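PDB 6ZM8: muramidase, which probably hydrolyses the beta-1,4 glycosidic bonds of bacterial peptidoglycan as a lysozyme-type glycoside hydrolase of family 25. Local coordinates for residues 26-31 and 91-96; 179-184 and 189-194. All blocks are in the same frame, centred on the assembly; numbering follows the deposited sequence.

How the contacts relate
Both contacts belong to one curled sheet, that of the TIM-barrel-like fold of family GH25, and their centres lie about 13 Å apart. The centre of contact 1 (26-31 with 91-96), in the barrel interior, lies about 3 Å from that of the chain; contact 2 (179-184 with 189-194), the antiparallel hairpin that closes the sheet, is centred about 12 Å from it. They touch through Phe26, whose CE2 comes within 3.6 Å of Phe194 CB. Asp95 of segment 91-96 and Glu97 fit the Asp-X-Glu motif of family 25, and Asp6, held by contact 2, and Asp190 probably line the same cleft, which places both contacts near the active site.

Contact 1 (26-31 and 91-96); sequences FVYIKA and PGALDI
Tyr28 and Pro91 meet across the inside of a TIM-barrel-like sheet, where strand 26-33 and strand 93-95 are not neighbours: strand 55-61 runs between them and pairs in parallel with both. The contact is therefore made by one long side chain reaching over the interior, and the nearest CA atoms, those of Tyr28 and Ala93, are still 8.2 Å apart. The first torsion of Tyr28, chi1 -94°, lies well off the usual staggered position near -60° and carries the ring across toward residues 91-93.

The polar part is a single hydrogen bond from Tyr28 OH to the carbonyl oxygen of Pro91, 2.7 Å long. The hydroxyl approaches almost end-on to the carbonyl, with a C=O...O angle of 165°, and Pro91 O lies at the edge of the phenol ring, in its plane. Donor and acceptor both belong to buried residues, so each satisfies the other away from solvent. The next amide, Gly92 N, is bound by Tyr124 OH.

The apolar part is small, in keeping with the 124 Å² buried in all. Ala93 turns its methyl group inward, and its CB comes obliquely to Tyr28 CE1 at 3.9 Å. Trp158 stacks on the tyrosine ring, and Val133 of strand 133-136 touches both Tyr28 and Pro91, so this end of the interior is filled from several strands. A phenylalanine in place of Tyr28 could keep much of the ring packing but would probably leave the buried Pro91 carbonyl without its hydrogen-bond donor. Besides taking the hydroxyl proton, Pro91 O lies 3.5 Å from Tyr28 CE1, on the ring edge that also meets Ala93.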
loop_
_atom_site.group_PDB
_atom_site.type_symbol
_atom_site.label_atom_id
_atom_site.label_comp_id
_atom_site.label_asym_id
_atom_site.label_seq_id
_atom_site.Cartn_x
_atom_site.Cartn_y
_atom_site.Cartn_z
ATOM N N PHE A 26 3.118 -2.529 12.667
ATOM C CA PHE A 26 3.180 -2.909 11.257
ATOM C C PHE A 26 3.926 -1.816 10.494
ATOM O O PHE A 26 3.987 -0.664 10.910
ATOM C CB PHE A 26 1.780 -3.159 10.664
ATOM C CG PHE A 26 0.926 -1.917 10.576
ATOM C CD1 PHE A 26 0.965 -1.105 9.442
ATOM C CD2 PHE A 26 0.126 -1.523 11.662
ATOM C CE1 PHE A 26 0.227 0.072 9.394
ATOM C CE2 PHE A 26 -0.600 -0.350 11.608
ATOM C CZ PHE A 26 -0.561 0.442 10.487
ATOM N N VAL A 27 4.441 -2.239 9.338
ATOM C CA VAL A 27 5.156 -1.315 8.451
ATOM C C VAL A 27 4.912 -1.764 7.007
ATOM O O VAL A 27 4.969 -2.944 6.704
ATOM C CB VAL A 27 6.645 -1.236 8.819
ATOM C CG1 VAL A 27 7.354 -2.579 8.667
ATOM C CG2 VAL A 27 7.366 -0.137 8.019
ATOM N N TYR A 28 4.698 -0.772 6.140
ATOM C CA TYR A 28 4.721 -0.959 4.686
ATOM C C TYR A 28 6.000 -0.347 4.129
ATOM O O TYR A 28 6.426 0.727 4.544
ATOM C CB TYR A 28 3.488 -0.336 4.000
ATOM C CG TYR A 28 2.344 -1.293 3.788
ATOM C CD1 TYR A 28 2.438 -2.283 2.824
ATOM C CD2 TYR A 28 1.170 -1.207 4.526
ATOM C CE1 TYR A 28 1.391 -3.176 2.584
ATOM C CE2 TYR A 28 0.105 -2.090 4.293
ATOM C CZ TYR A 28 0.228 -3.075 3.323
ATOM O OH TYR A 28 -0.835 -3.927 3.154
ATOM N N ILE A 29 6.577 -1.045 3.147
ATOM C CA ILE A 29 7.920 -0.739 2.651
ATOM C C ILE A 29 7.867 -0.697 1.131
ATOM O O ILE A 29 7.403 -1.641 0.490
ATOM C CB ILE A 29 8.915 -1.814 3.122
ATOM C CG1 ILE A 29 8.940 -1.882 4.653
ATOM C CG2 ILE A 29 10.307 -1.536 2.566
ATOM C CD1 ILE A 29 9.656 -3.110 5.201
ATOM N N LYS A 30 8.379 0.382 0.525
ATOM C CA LYS A 30 8.339 0.459 -0.932
ATOM C C LYS A 30 9.214 -0.624 -1.538
ATOM O O LYS A 30 10.412 -0.749 -1.200
ATOM C CB LYS A 30 8.840 1.804 -1.430
ATOM C CG LYS A 30 8.679 1.955 -2.952
ATOM C CD LYS A 30 8.961 3.355 -3.437
ATOM C CE LYS A 30 8.869 3.445 -4.955
ATOM N NZ LYS A 30 9.081 4.821 -5.411
ATOM N N ALA A 31 8.650 -1.383 -2.484
ATOM C CA ALA A 31 9.402 -2.388 -3.229
ATOM C C ALA A 31 9.710 -1.895 -4.628
ATOM O O ALA A 31 10.906 -1.964 -5.049
ATOM C CB ALA A 31 8.673 -3.715 -3.285
ATOM N N PRO A 91 -0.856 -8.304 2.741
ATOM C CA PRO A 91 -0.978 -8.275 1.292
ATOM C C PRO A 91 -0.283 -7.019 0.760
ATOM O O PRO A 91 -0.308 -5.958 1.381
ATOM C CB PRO A 91 -2.489 -8.230 1.061
ATOM C CG PRO A 91 -3.012 -7.537 2.328
ATOM C CD PRO A 91 -2.148 -8.072 3.434
ATOM N N GLY A 92 0.320 -7.143 -0.421
ATOM C CA GLY A 92 0.964 -5.994 -1.030
ATOM C C GLY A 92 -0.054 -4.882 -1.297
ATOM O O GLY A 92 -1.252 -5.138 -1.522
ATOM N N ALA A 93 0.460 -3.653 -1.323
ATOM C CA ALA A 93 -0.364 -2.484 -1.588
ATOM C C ALA A 93 -0.005 -1.852 -2.925
ATOM O O ALA A 93 1.176 -1.678 -3.282
ATOM C CB ALA A 93 -0.201 -1.438 -0.492
ATOM N N LEU A 94 -1.061 -1.468 -3.659
ATOM C CA LEU A 94 -0.968 -0.689 -4.884
ATOM C C LEU A 94 -1.079 0.792 -4.495
ATOM O O LEU A 94 -2.147 1.235 -4.060
ATOM C CB LEU A 94 -2.102 -1.073 -5.821
ATOM C CG LEU A 94 -2.161 -0.256 -7.112
ATOM C CD1 LEU A 94 -0.922 -0.476 -7.977
ATOM C CD2 LEU A 94 -3.418 -0.600 -7.888
ATOM N N ASP A 95 0.019 1.543 -4.672
ATOM C CA ASP A 95 0.037 2.991 -4.414
ATOM C C ASP A 95 -0.309 3.662 -5.741
ATOM O O ASP A 95 0.539 3.752 -6.657
ATOM C CB ASP A 95 1.419 3.350 -3.890
ATOM C CG ASP A 95 1.678 4.816 -3.711
ATOM O OD1 ASP A 95 0.785 5.619 -4.047
ATOM O OD2 ASP A 95 2.783 5.155 -3.242
ATOM N N ILE A 96 -1.573 4.065 -5.849
ATOM C CA ILE A 96 -2.157 4.581 -7.080
ATOM C C ILE A 96 -2.637 6.020 -6.796
ATOM O O ILE A 96 -3.645 6.233 -6.098
ATOM C CB ILE A 96 -3.220 3.620 -7.655
ATOM C CG1 ILE A 96 -3.877 4.171 -8.908
ATOM C CG2 ILE A 96 -4.301 3.221 -6.655
ATOM C CD1 ILE A 96 -2.966 4.357 -10.088
#

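Contact 2 (179-184 and 189-194); sequences WQYNDK and GDSNWF
Trp193 and Tyr181 form an offset stack on the antiparallel beta hairpin of strands 178-182 and 190-194. Their planes are 4° apart, and the centroids of the tyrosine ring and the indole five-membered ring are separated by 3.8 Å. Trp193 NE1 sits over the centre of the phenol ring. With CG between its backbone N and carbonyl carbon (chi1 66°), Tyr181 stands up against the indole, while its hydroxyl shares a water with Asn192 O. Trp179, the hydrogen-bonded partner of Trp193, adds CE3 beside Trp193 CD1 at 3.6 Å, and Arg1 makes a cation-pi contact with the Trp193 indole.

Ser191 covers the other face of the tyrosine with its CB, 3.6 Å from Tyr181 CZ. It also marks a beta bulge: Gln180 pairs with Asn192, but Asn182 rather than Tyr181 pairs with Ser191. Tyr181 N still donates to Ser191 O, and Ser191 N to Asn182 O. Ser191 OG donates to Asn182 OD1 over 2.7 Å, and Lys184 N reaches that oxygen from the opposite face of the amide plane, at 2.8 Å, closing an Asx turn.

The face of Gln180 and Asn192 turns to the barrel interior, and its chemistry is polar. Asn192 OD1 lies 3.1 Å from Gln180 CB and accepts from Trp158 NE1; Gln180 OE1 accepts from Tyr162 and Tyr135. Two amide N-H groups, one from each strand, converge on Asp6 OD2, so that the hairpin fixes the position of that carboxylate.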
loop_
_atom_site.group_PDB
_atom_site.type_symbol
_atom_site.label_atom_id
_atom_site.label_comp_id
_atom_site.label_asym_id
_atom_site.label_seq_id
_atom_site.Cartn_x
_atom_site.Cartn_y
_atom_site.Cartn_z
ATOM N N TRP A 179 -5.057 4.190 7.561
ATOM C CA TRP A 179 -5.153 5.638 7.342
ATOM C C TRP A 179 -3.763 6.222 7.557
ATOM O O TRP A 179 -3.203 6.136 8.661
ATOM C CB TRP A 179 -6.157 6.267 8.318
ATOM C CG TRP A 179 -6.173 7.771 8.322
ATOM C CD1 TRP A 179 -5.769 8.658 7.368
ATOM C CD2 TRP A 179 -6.614 8.561 9.450
ATOM N NE1 TRP A 179 -5.947 9.939 7.799
ATOM C CE2 TRP A 179 -6.436 9.919 9.083
ATOM C CE3 TRP A 179 -7.125 8.267 10.716
ATOM C CZ2 TRP A 179 -6.692 10.974 9.959
ATOM C CZ3 TRP A 179 -7.388 9.292 11.580
ATOM C CH2 TRP A 179 -7.162 10.630 11.203
ATOM N N GLN A 180 -3.192 6.778 6.482
ATOM C CA GLN A 180 -1.921 7.499 6.547
ATOM C C GLN A 180 -2.258 8.950 6.939
ATOM O O GLN A 180 -2.849 9.686 6.158
ATOM C CB GLN A 180 -1.208 7.469 5.206
ATOM C CG GLN A 180 0.266 7.852 5.339
ATOM C CD GLN A 180 0.875 7.923 3.953
ATOM O OE1 GLN A 180 0.522 8.831 3.171
ATOM N NE2 GLN A 180 1.702 6.964 3.600
ATOM N N TYR A 181 -1.881 9.305 8.171
ATOM C CA TYR A 181 -2.361 10.538 8.789
ATOM C C TYR A 181 -1.267 11.598 8.973
ATOM O O TYR A 181 -1.603 12.729 9.296
ATOM C CB TYR A 181 -3.117 10.260 10.097
ATOM C CG TYR A 181 -2.258 9.705 11.203
ATOM C CD1 TYR A 181 -1.956 8.341 11.282
ATOM C CD2 TYR A 181 -1.750 10.534 12.191
ATOM C CE1 TYR A 181 -1.153 7.838 12.304
ATOM C CE2 TYR A 181 -0.962 10.046 13.213
ATOM C CZ TYR A 181 -0.638 8.695 13.257
ATOM O OH TYR A 181 0.184 8.266 14.260
ATOM N N ASN A 182 0.003 11.253 8.731
ATOM C CA ASN A 182 1.035 12.274 8.631
ATOM C C ASN A 182 2.205 11.693 7.836
ATOM O O ASN A 182 2.273 10.496 7.592
ATOM C CB ASN A 182 1.460 12.838 10.012
ATOM C CG ASN A 182 2.186 11.842 10.879
ATOM O OD1 ASN A 182 3.145 11.186 10.445
ATOM N ND2 ASN A 182 1.764 11.736 12.129
ATOM N N ASP A 183 3.105 12.606 7.453
ATOM C CA ASP A 183 4.379 12.266 6.824
ATOM C C ASP A 183 5.557 12.567 7.751
ATOM O O ASP A 183 6.654 12.955 7.283
ATOM C CB ASP A 183 4.540 12.887 5.460
ATOM C CG ASP A 183 4.486 14.395 5.422
ATOM O OD1 ASP A 183 4.372 15.022 6.465
ATOM O OD2 ASP A 183 4.582 14.950 4.301
ATOM N N LYS A 184 5.337 12.339 9.046
ATOM C CA LYS A 184 6.254 12.755 10.102
ATOM C C LYS A 184 6.512 11.607 11.073
ATOM O O LYS A 184 6.609 11.819 12.286
ATOM C CB LYS A 184 5.721 13.983 10.842
ATOM C CG LYS A 184 5.487 15.202 10.005
ATOM C CD LYS A 184 4.757 16.270 10.785
ATOM C CE LYS A 184 4.703 17.582 10.048
ATOM N NZ LYS A 184 3.898 18.570 10.781
ATOM N N GLY A 189 9.588 8.885 7.465
ATOM C CA GLY A 189 8.521 8.102 6.864
ATOM C C GLY A 189 7.167 8.660 7.224
ATOM O O GLY A 189 7.033 9.775 7.727
ATOM N N ASP A 190 6.143 7.859 6.926
ATOM C CA ASP A 190 4.773 8.270 7.170
ATOM C C ASP A 190 4.151 7.446 8.293
ATOM O O ASP A 190 4.553 6.315 8.523
ATOM C CB ASP A 190 3.909 8.115 5.907
ATOM C CG ASP A 190 4.603 8.733 4.708
ATOM O OD1 ASP A 190 4.895 9.904 4.715
ATOM O OD2 ASP A 190 4.886 7.957 3.713
ATOM N N SER A 191 3.160 8.027 8.975
ATOM C CA SER A 191 2.489 7.344 10.068
ATOM C C SER A 191 1.110 6.856 9.630
ATOM O O SER A 191 0.388 7.581 8.944
ATOM C CB SER A 191 2.303 8.268 11.271
ATOM O OG SER A 191 3.561 8.802 11.692
ATOM N N ASN A 192 0.762 5.650 10.087
ATOM C CA ASN A 192 -0.504 5.018 9.755
ATOM C C ASN A 192 -1.215 4.529 11.020
ATOM O O ASN A 192 -0.600 4.118 12.001
ATOM C CB ASN A 192 -0.286 3.778 8.870
ATOM C CG ASN A 192 0.362 4.173 7.560
ATOM O OD1 ASN A 192 -0.207 4.938 6.790
ATOM N ND2 ASN A 192 1.571 3.652 7.311
ATOM N N TRP A 193 -2.546 4.486 10.912
ATOM C CA TRP A 193 -3.399 3.720 11.819
ATOM C C TRP A 193 -3.969 2.533 11.074
ATOM O O TRP A 193 -4.418 2.668 9.930
ATOM C CB TRP A 193 -4.575 4.547 12.333
ATOM C CG TRP A 193 -4.201 5.736 13.163
ATOM C CD1 TRP A 193 -4.513 7.032 12.911
ATOM C CD2 TRP A 193 -3.430 5.763 14.389
ATOM N NE1 TRP A 193 -4.029 7.865 13.885
ATOM C CE2 TRP A 193 -3.310 7.129 14.784
ATOM C CE3 TRP A 193 -2.818 4.785 15.176
ATOM C CZ2 TRP A 193 -2.594 7.518 15.928
ATOM C CZ3 TRP A 193 -2.110 5.172 16.299
ATOM C CH2 TRP A 193 -2.011 6.513 16.671
ATOM N N PHE A 194 -4.022 1.391 11.753
ATOM C CA PHE A 194 -4.827 0.250 11.326
ATOM C C PHE A 194 -6.134 0.280 12.112
ATOM O O PHE A 194 -6.138 0.382 13.343
ATOM C CB PHE A 194 -4.080 -1.071 11.607
ATOM C CG PHE A 194 -4.966 -2.282 11.408
ATOM C CD1 PHE A 194 -5.325 -2.713 10.145
ATOM C CD2 PHE A 194 -5.449 -2.990 12.518
ATOM C CE1 PHE A 194 -6.136 -3.831 9.986
ATOM C CE2 PHE A 194 -6.253 -4.106 12.354
ATOM C CZ PHE A 194 -6.595 -4.524 11.101
HETATM O O HOH W 1 0.933 5.729 13.991
HETATM O O HOH W 2 9.275 11.768 7.109
#